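Local coordinates for protein PatF (Prochloron didemni, PDB 4BG2) that appears to belong to the prenyltransferases of patellamide (cyanobactin) biosynthesis and folds as a closed antiparallel beta barrel surrounded by helices, at residues Y137-P142 with D172-I176; F257-G263 with R292-F298. The contacts are given in a common frame with arbitrary orientation. Numbering follows the deposited sequence.

Both contacts reach the same ten-stranded antiparallel barrel, of the ABBA prenyltransferase type, but on opposite sides of the chain's centre. Their centres are about 27 Å apart and their nearest atoms about 9 Å, so they do not touch. Contact 1 joins two neighbouring barrel strands, with its centre about 11 Å from the centre of the chain. Contact 2 is centred further out, about 18 Å from that point. There the loop leading into helix 261-272, and the helix start, pack on strand 295-303 and the loop before it, beside the seam with strand 48-57. Along the chain they follow in series. In relatives the substrates bind inside the barrel; no ligand marks a site at either contact.

Contact 1. Residues Y137-P142 with D172-I176; sequences YIHIKP and DTMVI
Two adjacent strands of the prenyltransferase-type beta barrel pair here, antiparallel, with axes 4.7 Å apart at 155°. Helices fill most of the connection between them. Strand 137-140 has regular beta conformation. Strand 173-176 is extended except at Met174, where phi/psi of -116/-17 bends the chain. Ile138 and Ile176 form a hydrogen-bonded pair: Ile138 N to Ile176 O is 2.7 Å and Ile176 N to Ile138 O is 3.0 Å. His139 and Val175 form the next, non-hydrogen-bonded pair (CA-CA 4.9 Å). Ile140 N then donates to Met174 O at 3.0 Å.

Ile138 and Ile176 share one face, CB to CB 4.3 Å, and both touch Phe106 of helix 101-110. Ile140 (chi1 m, chi2 t) is the main bump. Its CD1 fills the hollow between Thr173 CG2 at 4.1 Å and Ile176 CD1 at 3.9 Å. The other face, away from that helix, probably looks into the barrel. There Val175 CG1 lies 3.7 Å from Tyr137 CD1, and Val175 CG2 lies 3.9 Å from His139 ND1. Val175 CG1 is also 4.0 Å from His139 ND1, so it fills the corner between the two rings. Past the strand, Pro142 CG rests 4.1 Å from SE of Met174, a selenomethionine.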
loop_
_atom_site.group_PDB
_atom_site.type_symbol
_atom_site.label_atom_id
_atom_site.label_comp_id
_atom_site.label_asym_id
_atom_site.label_seq_id
_atom_site.Cartn_x
_atom_site.Cartn_y
_atom_site.Cartn_z
ATOM N N TYR A 137 4.790 0.294 -4.634
ATOM C CA TYR A 137 5.112 -0.884 -3.875
ATOM C C TYR A 137 5.707 -1.921 -4.808
ATOM O O TYR A 137 5.192 -2.129 -5.897
ATOM C CB TYR A 137 3.846 -1.453 -3.211
ATOM C CG TYR A 137 3.342 -0.636 -2.051
ATOM C CD1 TYR A 137 4.029 -0.638 -0.843
ATOM C CD2 TYR A 137 2.163 0.110 -2.141
ATOM C CE1 TYR A 137 3.571 0.084 0.246
ATOM C CE2 TYR A 137 1.705 0.843 -1.049
ATOM C CZ TYR A 137 2.422 0.817 0.138
ATOM O OH TYR A 137 1.999 1.522 1.230
ATOM N N ILE A 138 6.756 -2.592 -4.343
ATOM C CA ILE A 138 7.290 -3.753 -5.010
ATOM C C ILE A 138 6.756 -4.986 -4.275
ATOM O O ILE A 138 6.979 -5.143 -3.076
ATOM C CB ILE A 138 8.834 -3.782 -4.935
ATOM C CG1 ILE A 138 9.439 -2.456 -5.378
ATOM C CG2 ILE A 138 9.417 -4.962 -5.712
ATOM C CD1 ILE A 138 9.264 -2.139 -6.822
ATOM N N HIS A 139 6.089 -5.875 -4.995
ATOM C CA HIS A 139 5.610 -7.132 -4.427
ATOM C C HIS A 139 6.535 -8.281 -4.797
ATOM O O HIS A 139 6.737 -8.567 -5.965
ATOM C CB HIS A 139 4.203 -7.424 -4.899
ATOM C CG HIS A 139 3.201 -6.484 -4.338
ATOM N ND1 HIS A 139 2.807 -6.526 -3.021
ATOM C CD2 HIS A 139 2.515 -5.465 -4.904
ATOM C CE1 HIS A 139 1.911 -5.579 -2.801
ATOM N NE2 HIS A 139 1.729 -4.910 -3.924
ATOM N N ILE A 140 7.084 -8.919 -3.768
ATOM C CA ILE A 140 8.108 -9.931 -3.909
ATOM C C ILE A 140 7.442 -11.296 -3.887
ATOM O O ILE A 140 6.426 -11.463 -3.222
ATOM C CB ILE A 140 9.113 -9.801 -2.744
ATOM C CG1 ILE A 140 9.758 -8.411 -2.766
ATOM C CG2 ILE A 140 10.181 -10.871 -2.807
ATOM C CD1 ILE A 140 10.388 -8.016 -1.450
ATOM N N LYS A 141 8.006 -12.262 -4.619
ATOM C CA LYS A 141 7.457 -13.619 -4.646
ATOM C C LYS A 141 7.654 -14.233 -3.272
ATOM O O LYS A 141 8.771 -14.226 -2.760
ATOM C CB LYS A 141 8.129 -14.467 -5.726
ATOM C CG LYS A 141 7.792 -14.020 -7.137
ATOM C CD LYS A 141 8.316 -14.990 -8.179
ATOM C CE LYS A 141 8.007 -14.500 -9.579
ATOM N NZ LYS A 141 8.777 -15.259 -10.606
ATOM N N PRO A 142 6.573 -14.738 -2.653
ATOM C CA PRO A 142 6.678 -15.292 -1.290
ATOM C C PRO A 142 7.602 -16.479 -1.120
ATOM O O PRO A 142 8.175 -16.631 -0.043
ATOM C CB PRO A 142 5.246 -15.714 -0.980
ATOM C CG PRO A 142 4.427 -14.747 -1.746
ATOM C CD PRO A 142 5.169 -14.576 -3.043
ATOM N N ASP A 172 11.878 -11.911 5.994
ATOM C CA ASP A 172 10.415 -11.944 5.786
ATOM C C ASP A 172 9.815 -10.770 4.988
ATOM O O ASP A 172 8.593 -10.712 4.800
ATOM C CB ASP A 172 9.709 -12.070 7.136
ATOM C CG ASP A 172 9.930 -13.448 7.794
ATOM O OD1 ASP A 172 10.466 -14.383 7.133
ATOM O OD2 ASP A 172 9.557 -13.593 8.975
ATOM N N THR A 173 10.660 -9.852 4.510
ATOM C CA THR A 173 10.183 -8.714 3.705
ATOM C C THR A 173 9.535 -9.261 2.454
ATOM O O THR A 173 10.159 -9.958 1.663
ATOM C CB THR A 173 11.316 -7.710 3.385
ATOM O OG1 THR A 173 11.666 -7.027 4.581
ATOM C CG2 THR A 173 10.894 -6.660 2.360
HETATM N N MSE A 174 8.255 -8.961 2.296
HETATM C CA MSE A 174 7.501 -9.393 1.124
HETATM C C MSE A 174 7.029 -8.220 0.283
HETATM O O MSE A 174 6.647 -8.403 -0.849
HETATM C CB MSE A 174 6.292 -10.186 1.604
HETATM C CG MSE A 174 5.997 -11.403 0.745
HETATM SE SE MSE A 174 4.470 -12.336 1.627
HETATM C CE MSE A 174 3.079 -11.087 0.994
ATOM N N VAL A 175 7.031 -7.026 0.850
ATOM C CA VAL A 175 6.679 -5.818 0.125
ATOM C C VAL A 175 7.712 -4.741 0.472
ATOM O O VAL A 175 8.119 -4.600 1.623
ATOM C CB VAL A 175 5.272 -5.268 0.514
ATOM C CG1 VAL A 175 4.827 -4.215 -0.477
ATOM C CG2 VAL A 175 4.222 -6.354 0.599
ATOM N N ILE A 176 8.086 -3.948 -0.521
ATOM C CA ILE A 176 8.903 -2.761 -0.313
ATOM C C ILE A 176 8.168 -1.545 -0.871
ATOM O O ILE A 176 7.743 -1.538 -2.023
ATOM C CB ILE A 176 10.276 -2.904 -0.986
ATOM C CG1 ILE A 176 11.014 -4.113 -0.411
ATOM C CG2 ILE A 176 11.089 -1.628 -0.798
ATOM C CD1 ILE A 176 12.157 -4.595 -1.289
#

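Contact 2. Residues F257-G263 with R292-F298; sequences FTFNSLG and RLENFCF
Arg292 NH1 donates to Phe259 O at 2.7 Å. The extended backbones, running in the same direction, meet at a single bridge, Phe259 with Leu293 (CA-CA 4.7 Å): Leu293 N donates to Thr258 O at 2.8 Å, and Asn260 N to Leu293 O at 2.9 Å. Asn260 (chi1 p) is the N-cap of helix 261-272. Its OD1 accepts from Gly263 N at 3.0 Å, while its ND2 donates to Glu294 OE1 at 3.1 Å. Thr258 CG2 lies over the Arg292 guanidinium, 3.7 Å from NH1.

Inward, Phe259 (chi1 m) joins Phe296 (chi1 p) and Phe298 (chi1 t) of strand 295-303 in an aromatic cluster. Phe259 meets Phe296 and Phe298 obliquely, ring centroids 5.7 Å apart in each case. Leu293 CD1 packs 3.9 Å from Phe257 CD1. Gly263 CA meets the edge of the Phe296 ring, 3.6 Å from CZ; a CB there would clash. The polar bonds thus hold the loop ahead of the helix against the loop ahead of strand 295-303, while Phe259 and Gly263 pack on Phe296 and Phe298.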
loop_
_atom_site.group_PDB
_atom_site.type_symbol
_atom_site.label_atom_id
_atom_site.label_comp_id
_atom_site.label_asym_id
_atom_site.label_seq_id
_atom_site.Cartn_x
_atom_site.Cartn_y
_atom_site.Cartn_z
ATOM N N PHE A 257 -11.529 -4.459 16.022
ATOM C CA PHE A 257 -11.239 -3.045 16.079
ATOM C C PHE A 257 -12.488 -2.266 16.471
ATOM O O PHE A 257 -13.597 -2.625 16.067
ATOM C CB PHE A 257 -10.780 -2.558 14.690
ATOM C CG PHE A 257 -9.605 -3.314 14.134
ATOM C CD1 PHE A 257 -8.317 -3.005 14.542
ATOM C CD2 PHE A 257 -9.781 -4.337 13.212
ATOM C CE1 PHE A 257 -7.233 -3.698 14.030
ATOM C CE2 PHE A 257 -8.695 -5.037 12.706
ATOM C CZ PHE A 257 -7.422 -4.714 13.117
ATOM N N THR A 258 -12.290 -1.178 17.215
ATOM C CA THR A 258 -13.324 -0.180 17.487
ATOM C C THR A 258 -12.861 1.140 16.905
ATOM O O THR A 258 -11.736 1.577 17.159
ATOM C CB THR A 258 -13.544 -0.020 19.008
ATOM O OG1 THR A 258 -13.821 -1.302 19.572
ATOM C CG2 THR A 258 -14.690 0.931 19.316
ATOM N N PHE A 259 -13.717 1.776 16.113
ATOM C CA PHE A 259 -13.329 2.953 15.358
ATOM C C PHE A 259 -13.932 4.211 15.949
ATOM O O PHE A 259 -14.992 4.162 16.592
ATOM C CB PHE A 259 -13.814 2.849 13.909
ATOM C CG PHE A 259 -13.332 1.621 13.171
ATOM C CD1 PHE A 259 -12.021 1.523 12.738
ATOM C CD2 PHE A 259 -14.208 0.576 12.875
ATOM C CE1 PHE A 259 -11.585 0.402 12.041
ATOM C CE2 PHE A 259 -13.776 -0.543 12.174
ATOM C CZ PHE A 259 -12.463 -0.628 11.756
ATOM N N ASN A 260 -13.271 5.344 15.704
ATOM C CA ASN A 260 -13.916 6.629 15.870
ATOM C C ASN A 260 -15.023 6.751 14.812
ATOM O O ASN A 260 -15.252 5.822 14.048
ATOM C CB ASN A 260 -12.899 7.776 15.820
ATOM C CG ASN A 260 -12.271 7.957 14.442
ATOM O OD1 ASN A 260 -12.611 7.260 13.491
ATOM N ND2 ASN A 260 -11.393 8.948 14.328
ATOM N N SER A 261 -15.726 7.867 14.788
ATOM C CA SER A 261 -16.882 8.010 13.910
ATOM C C SER A 261 -16.535 7.879 12.417
ATOM O O SER A 261 -17.248 7.222 11.646
ATOM C CB SER A 261 -17.527 9.359 14.170
ATOM O OG SER A 261 -18.454 9.659 13.156
ATOM N N LEU A 262 -15.440 8.502 12.015
ATOM C CA LEU A 262 -14.983 8.390 10.631
ATOM C C LEU A 262 -14.680 6.952 10.202
ATOM O O LEU A 262 -14.930 6.587 9.056
ATOM C CB LEU A 262 -13.771 9.285 10.402
ATOM C CG LEU A 262 -14.049 10.775 10.196
ATOM C CD1 LEU A 262 -12.742 11.523 10.018
ATOM C CD2 LEU A 262 -14.979 10.994 9.008
ATOM N N GLY A 263 -14.144 6.137 11.111
ATOM C CA GLY A 263 -13.867 4.729 10.814
ATOM C C GLY A 263 -15.156 3.939 10.605
ATOM O O GLY A 263 -15.223 3.049 9.754
ATOM N N ARG A 292 -10.410 3.456 21.315
ATOM C CA ARG A 292 -10.996 3.702 20.022
ATOM C C ARG A 292 -9.897 4.151 19.067
ATOM O O ARG A 292 -9.006 4.920 19.461
ATOM C CB ARG A 292 -12.043 4.790 20.232
ATOM C CG ARG A 292 -13.049 4.979 19.122
ATOM C CD ARG A 292 -14.074 6.021 19.557
ATOM N NE ARG A 292 -15.005 5.437 20.525
ATOM C CZ ARG A 292 -16.028 4.634 20.221
ATOM N NH1 ARG A 292 -16.290 4.301 18.959
ATOM N NH2 ARG A 292 -16.798 4.148 21.192
ATOM N N LEU A 293 -9.943 3.658 17.826
ATOM C CA LEU A 293 -8.967 4.051 16.829
ATOM C C LEU A 293 -9.298 5.444 16.317
ATOM O O LEU A 293 -10.377 5.668 15.789
ATOM C CB LEU A 293 -8.936 3.063 15.659
ATOM C CG LEU A 293 -8.423 1.656 15.958
ATOM C CD1 LEU A 293 -8.230 0.907 14.647
ATOM C CD2 LEU A 293 -7.141 1.682 16.776
ATOM N N GLU A 294 -8.353 6.366 16.503
ATOM C CA GLU A 294 -8.474 7.746 16.038
ATOM C C GLU A 294 -7.512 8.034 14.876
ATOM O O GLU A 294 -7.793 8.886 14.024
ATOM C CB GLU A 294 -8.188 8.704 17.201
ATOM C CG GLU A 294 -9.264 8.700 18.294
ATOM C CD GLU A 294 -10.468 9.627 18.025
ATOM O OE1 GLU A 294 -10.566 10.312 16.959
ATOM O OE2 GLU A 294 -11.362 9.664 18.893
ATOM N N ASN A 295 -6.373 7.340 14.874
ATOM C CA ASN A 295 -5.319 7.554 13.922
ATOM C C ASN A 295 -4.958 6.232 13.261
ATOM O O ASN A 295 -4.368 5.355 13.895
ATOM C CB ASN A 295 -4.109 8.157 14.615
ATOM C CG ASN A 295 -4.419 9.497 15.248
ATOM O OD1 ASN A 295 -4.663 10.471 14.549
ATOM N ND2 ASN A 295 -4.424 9.548 16.582
ATOM N N PHE A 296 -5.335 6.096 11.997
ATOM C CA PHE A 296 -5.214 4.827 11.290
ATOM C C PHE A 296 -5.498 5.026 9.821
ATOM O O PHE A 296 -6.003 6.063 9.414
ATOM C CB PHE A 296 -6.189 3.760 11.847
ATOM C CG PHE A 296 -7.632 4.130 11.704
ATOM C CD1 PHE A 296 -8.236 4.980 12.628
ATOM C CD2 PHE A 296 -8.386 3.645 10.646
ATOM C CE1 PHE A 296 -9.563 5.340 12.487
ATOM C CE2 PHE A 296 -9.710 4.023 10.490
ATOM C CZ PHE A 296 -10.303 4.851 11.429
ATOM N N CYS A 297 -5.178 4.005 9.043
ATOM C CA CYS A 297 -5.536 3.946 7.635
ATOM C C CYS A 297 -6.403 2.745 7.373
ATOM O O CYS A 297 -6.138 1.674 7.887
ATOM C CB CYS A 297 -4.280 3.816 6.788
ATOM S SG CYS A 297 -3.431 5.359 6.592
ATOM N N PHE A 298 -7.439 2.926 6.570
ATOM C CA PHE A 298 -8.382 1.871 6.230
ATOM C C PHE A 298 -8.312 1.627 4.701
ATOM O O PHE A 298 -8.627 2.501 3.912
ATOM C CB PHE A 298 -9.753 2.359 6.658
ATOM C CG PHE A 298 -10.810 1.286 6.746
ATOM C CD1 PHE A 298 -11.017 0.389 5.715
ATOM C CD2 PHE A 298 -11.645 1.233 7.852
ATOM C CE1 PHE A 298 -12.017 -0.586 5.799
ATOM C CE2 PHE A 298 -12.657 0.281 7.938
ATOM C CZ PHE A 298 -12.837 -0.641 6.913
#